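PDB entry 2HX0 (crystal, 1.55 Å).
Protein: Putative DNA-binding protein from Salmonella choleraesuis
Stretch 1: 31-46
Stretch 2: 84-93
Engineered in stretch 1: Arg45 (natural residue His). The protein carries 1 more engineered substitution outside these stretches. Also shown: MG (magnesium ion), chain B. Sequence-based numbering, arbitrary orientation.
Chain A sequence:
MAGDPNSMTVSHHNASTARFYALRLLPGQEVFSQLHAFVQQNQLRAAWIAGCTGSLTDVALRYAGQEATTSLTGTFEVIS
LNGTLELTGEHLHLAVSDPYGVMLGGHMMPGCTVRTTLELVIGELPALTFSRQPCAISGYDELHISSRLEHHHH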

# COMPACT_ATOMS: atom_id res chain seq x y z
N VAL A 31 -3.83 -13.89 -11.67
CA VAL A 31 -4.35 -13.01 -10.62
C VAL A 31 -5.76 -12.46 -10.78
O VAL A 31 -6.56 -12.56 -9.85
CB VAL A 31 -3.37 -11.84 -10.38
CG1 VAL A 31 -3.83 -11.01 -9.19
CG2 VAL A 31 -1.98 -12.40 -10.11
N PHE A 32 -6.07 -11.86 -11.92
CA PHE A 32 -7.40 -11.30 -12.13
C PHE A 32 -8.50 -12.33 -11.88
O PHE A 32 -9.46 -12.06 -11.15
CB PHE A 32 -7.53 -10.76 -13.55
CG PHE A 32 -7.70 -9.28 -13.63
CD1 PHE A 32 -6.65 -8.42 -13.31
CD2 PHE A 32 -8.91 -8.73 -14.05
CE1 PHE A 32 -6.80 -7.03 -13.40
CE2 PHE A 32 -9.08 -7.34 -14.15
CZ PHE A 32 -8.02 -6.49 -13.83
N SER A 33 -8.36 -13.50 -12.49
CA SER A 33 -9.36 -14.54 -12.34
C SER A 33 -9.51 -15.03 -10.91
O SER A 33 -10.62 -15.29 -10.45
CB SER A 33 -9.03 -15.73 -13.27
OG SER A 33 -7.78 -16.31 -12.96
N GLN A 34 -8.39 -15.15 -10.19
CA GLN A 34 -8.44 -15.60 -8.80
C GLN A 34 -9.07 -14.55 -7.90
O GLN A 34 -9.82 -14.89 -6.98
CB GLN A 34 -7.04 -15.94 -8.30
CG GLN A 34 -6.54 -17.31 -8.73
CD GLN A 34 -7.47 -18.43 -8.31
OE1 GLN A 34 -7.84 -18.55 -7.14
NE2 GLN A 34 -7.85 -19.27 -9.27
N LEU A 35 -8.77 -13.28 -8.15
CA LEU A 35 -9.35 -12.22 -7.33
C LEU A 35 -10.86 -12.19 -7.54
O LEU A 35 -11.62 -12.07 -6.58
CB LEU A 35 -8.75 -10.86 -7.71
CG LEU A 35 -7.32 -10.59 -7.23
CD1 LEU A 35 -6.86 -9.22 -7.73
CD2 LEU A 35 -7.27 -10.64 -5.70
N HIS A 36 -11.29 -12.31 -8.79
CA HIS A 36 -12.72 -12.30 -9.08
C HIS A 36 -13.40 -13.52 -8.46
O HIS A 36 -14.52 -13.43 -7.96
CB HIS A 36 -12.97 -12.26 -10.59
CG HIS A 36 -14.41 -12.08 -10.95
ND1 HIS A 36 -15.20 -13.10 -11.44
CD2 HIS A 36 -15.22 -11.00 -10.85
CE1 HIS A 36 -16.43 -12.65 -11.63
NE2 HIS A 36 -16.47 -11.38 -11.28
N ALA A 37 -12.72 -14.66 -8.48
CA ALA A 37 -13.29 -15.86 -7.89
C ALA A 37 -13.50 -15.66 -6.39
O ALA A 37 -14.51 -16.08 -5.84
CB ALA A 37 -12.38 -17.06 -8.13
N PHE A 38 -12.54 -15.01 -5.74
CA PHE A 38 -12.63 -14.76 -4.31
C PHE A 38 -13.77 -13.78 -4.02
O PHE A 38 -14.51 -13.93 -3.05
CB PHE A 38 -11.32 -14.19 -3.79
CG PHE A 38 -11.19 -14.25 -2.29
CD1 PHE A 38 -10.82 -15.44 -1.67
CD2 PHE A 38 -11.44 -13.14 -1.51
CE1 PHE A 38 -10.71 -15.52 -0.28
CE2 PHE A 38 -11.33 -13.20 -0.11
CZ PHE A 38 -10.96 -14.40 0.51
N VAL A 39 -13.91 -12.78 -4.88
CA VAL A 39 -14.98 -11.80 -4.72
C VAL A 39 -16.33 -12.49 -4.85
O VAL A 39 -17.25 -12.22 -4.08
CB VAL A 39 -14.87 -10.68 -5.77
CG1 VAL A 39 -16.17 -9.91 -5.85
CG2 VAL A 39 -13.73 -9.75 -5.39
N GLN A 40 -16.45 -13.38 -5.83
CA GLN A 40 -17.70 -14.10 -6.04
C GLN A 40 -17.98 -15.06 -4.90
O GLN A 40 -19.11 -15.15 -4.42
CB GLN A 40 -17.64 -14.88 -7.36
CG GLN A 40 -17.87 -14.02 -8.59
CD GLN A 40 -19.27 -13.42 -8.62
OE1 GLN A 40 -20.26 -14.12 -8.44
NE2 GLN A 40 -19.34 -12.11 -8.85
N GLN A 41 -16.96 -15.78 -4.45
CA GLN A 41 -17.15 -16.73 -3.37
C GLN A 41 -17.68 -16.08 -2.10
O GLN A 41 -18.51 -16.66 -1.40
CB GLN A 41 -15.84 -17.46 -3.05
CG GLN A 41 -15.96 -18.31 -1.79
CD GLN A 41 -14.76 -19.20 -1.55
OE1 GLN A 41 -14.68 -19.89 -0.54
NE2 GLN A 41 -13.81 -19.19 -2.49
N ASN A 42 -17.19 -14.88 -1.81
CA ASN A 42 -17.60 -14.18 -0.61
C ASN A 42 -18.59 -13.04 -0.84
O ASN A 42 -18.93 -12.31 0.09
CB ASN A 42 -16.36 -13.65 0.11
CG ASN A 42 -15.42 -14.75 0.54
OD1 ASN A 42 -14.41 -15.02 -0.11
ND2 ASN A 42 -15.77 -15.42 1.63
N GLN A 43 -19.06 -12.92 -2.08
CA GLN A 43 -20.01 -11.89 -2.46
C GLN A 43 -19.60 -10.52 -1.93
O GLN A 43 -20.39 -9.80 -1.32
CB GLN A 43 -21.41 -12.25 -1.94
CG GLN A 43 -22.02 -13.46 -2.63
CD GLN A 43 -22.32 -13.20 -4.09
OE1 GLN A 43 -23.20 -12.40 -4.42
NE2 GLN A 43 -21.59 -13.86 -4.98
N LEU A 44 -18.34 -10.16 -2.16
CA LEU A 44 -17.82 -8.87 -1.71
C LEU A 44 -18.41 -7.75 -2.57
O LEU A 44 -18.39 -7.81 -3.80
CB LEU A 44 -16.30 -8.87 -1.80
CG LEU A 44 -15.60 -10.00 -1.03
CD1 LEU A 44 -14.09 -9.82 -1.11
CD2 LEU A 44 -16.07 -10.00 0.43
N ARG A 45 -18.92 -6.71 -1.91
CA ARG A 45 -19.54 -5.59 -2.61
C ARG A 45 -18.78 -4.27 -2.53
O ARG A 45 -19.11 -3.33 -3.24
CB ARG A 45 -20.97 -5.35 -2.08
CG ARG A 45 -21.90 -6.55 -2.14
CD ARG A 45 -22.07 -7.07 -3.55
NE ARG A 45 -22.64 -6.09 -4.46
CZ ARG A 45 -23.90 -5.66 -4.41
NH1 ARG A 45 -24.32 -4.75 -5.29
NH2 ARG A 45 -24.74 -6.12 -3.49
N ALA A 46 -17.77 -4.19 -1.67
CA ALA A 46 -16.99 -2.96 -1.53
C ALA A 46 -15.64 -3.30 -0.92
O ALA A 46 -15.40 -3.05 0.26
CB ALA A 46 -17.73 -1.98 -0.64
N THR A 84 -9.45 -1.03 -5.83
CA THR A 84 -10.74 -1.48 -5.34
C THR A 84 -11.27 -2.61 -6.21
O THR A 84 -10.86 -2.78 -7.35
CB THR A 84 -11.74 -0.32 -5.38
OG1 THR A 84 -11.75 0.24 -6.70
CG2 THR A 84 -11.34 0.75 -4.38
N LEU A 85 -12.18 -3.39 -5.65
CA LEU A 85 -12.79 -4.46 -6.42
C LEU A 85 -14.11 -4.83 -5.78
O LEU A 85 -14.31 -4.64 -4.58
CB LEU A 85 -11.86 -5.68 -6.52
CG LEU A 85 -11.46 -6.49 -5.29
CD1 LEU A 85 -10.67 -7.71 -5.76
CD2 LEU A 85 -10.62 -5.65 -4.34
N GLU A 86 -15.03 -5.33 -6.60
CA GLU A 86 -16.34 -5.72 -6.12
C GLU A 86 -16.97 -6.73 -7.08
O GLU A 86 -16.35 -7.10 -8.07
CB GLU A 86 -17.23 -4.48 -5.95
CG GLU A 86 -17.59 -3.72 -7.23
CD GLU A 86 -16.50 -2.79 -7.73
OE1 GLU A 86 -15.58 -2.44 -6.95
OE2 GLU A 86 -16.57 -2.38 -8.90
N LEU A 87 -18.18 -7.16 -6.78
CA LEU A 87 -18.86 -8.17 -7.60
C LEU A 87 -18.72 -8.06 -9.12
O LEU A 87 -18.38 -9.05 -9.77
CB LEU A 87 -20.35 -8.24 -7.24
CG LEU A 87 -20.72 -9.08 -6.02
CD1 LEU A 87 -22.23 -9.27 -6.00
CD2 LEU A 87 -20.04 -10.44 -6.06
N THR A 88 -18.99 -6.89 -9.69
CA THR A 88 -18.89 -6.76 -11.14
C THR A 88 -17.97 -5.65 -11.64
O THR A 88 -18.22 -5.07 -12.69
CB THR A 88 -20.28 -6.54 -11.77
OG1 THR A 88 -20.80 -5.27 -11.36
CG2 THR A 88 -21.24 -7.65 -11.34
N GLY A 89 -16.90 -5.38 -10.90
CA GLY A 89 -15.99 -4.34 -11.34
C GLY A 89 -14.76 -4.25 -10.47
O GLY A 89 -14.69 -4.88 -9.41
N GLU A 90 -13.77 -3.49 -10.92
CA GLU A 90 -12.53 -3.31 -10.18
C GLU A 90 -11.68 -2.24 -10.84
O GLU A 90 -11.96 -1.80 -11.95
CB GLU A 90 -11.73 -4.62 -10.12
CG GLU A 90 -11.08 -5.04 -11.44
CD GLU A 90 -12.09 -5.53 -12.46
OE1 GLU A 90 -12.94 -6.37 -12.09
OE2 GLU A 90 -12.03 -5.08 -13.63
N HIS A 91 -10.64 -1.81 -10.13
CA HIS A 91 -9.70 -0.81 -10.63
C HIS A 91 -8.43 -1.08 -9.84
O HIS A 91 -8.29 -0.65 -8.70
CB HIS A 91 -10.21 0.61 -10.37
CG HIS A 91 -9.39 1.67 -11.05
ND1 HIS A 91 -9.71 3.01 -10.99
CD2 HIS A 91 -8.28 1.59 -11.81
CE1 HIS A 91 -8.83 3.71 -11.68
NE2 HIS A 91 -7.95 2.86 -12.19
N LEU A 92 -7.51 -1.82 -10.46
CA LEU A 92 -6.26 -2.19 -9.80
C LEU A 92 -5.01 -1.75 -10.55
O LEU A 92 -4.95 -1.85 -11.77
CB LEU A 92 -6.22 -3.72 -9.63
CG LEU A 92 -7.41 -4.32 -8.88
CD1 LEU A 92 -7.45 -5.83 -9.07
CD2 LEU A 92 -7.31 -3.96 -7.41
N HIS A 93 -4.03 -1.26 -9.80
CA HIS A 93 -2.76 -0.84 -10.37
C HIS A 93 -1.68 -1.73 -9.78
O HIS A 93 -1.74 -2.11 -8.61
CB HIS A 93 -2.48 0.63 -10.06
CG HIS A 93 -3.31 1.57 -10.89
ND1 HIS A 93 -3.21 2.94 -10.77
CD2 HIS A 93 -4.23 1.34 -11.85
CE1 HIS A 93 -4.03 3.51 -11.64
NE2 HIS A 93 -4.66 2.56 -12.30
MG MG B . -6.36 2.75 -13.68
O HOH W 1 -6.64 5.24 -13.55

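The turn at Leu87, rather than the flat of the sheet, makes the largest single contribution to this contact: its backbone gives and receives hydrogen bonds, all weak, while its side chain is held between the last turn of a helix and the residues that follow it. Leu87 O, in the turn between strands 84-86 and 89-93, accepts from His36 NE2 at 3.4 Å and from Gln40 NE2 at 3.3 Å; one helical turn apart, these two polar side chains can reach the same carbonyl. Leu87 N donates to Leu44 O at 3.1 Å, just beyond the helix. There Gln43, with positive phi, closes a Schellman motif, and its NE2 bonds back to Gln40 O at 2.9 Å.

The leucine side chain itself, branched and apolar, meets Val39 (CG1 to Leu87 CD2, 3.9 Å) and the aliphatic part of Arg45, an engineered residue, whose CD lies 3.3 Å from Leu87 CD1.

Deeper in, the helix crosses strand 84-86 at 53°, the axes 8.9 Å apart. Leu35 and Val39, four residues apart, point toward the hairpin and suit this buried, apolar layer: Val39 CG2 packs 3.7 Å from Leu85 CD1, and Leu35 CD1 3.7 Å from Leu92 CD1. On the second strand, alternation turns Leu92 toward the helix and His91 away; His91 NE2 binds magnesium at 2.2 Å.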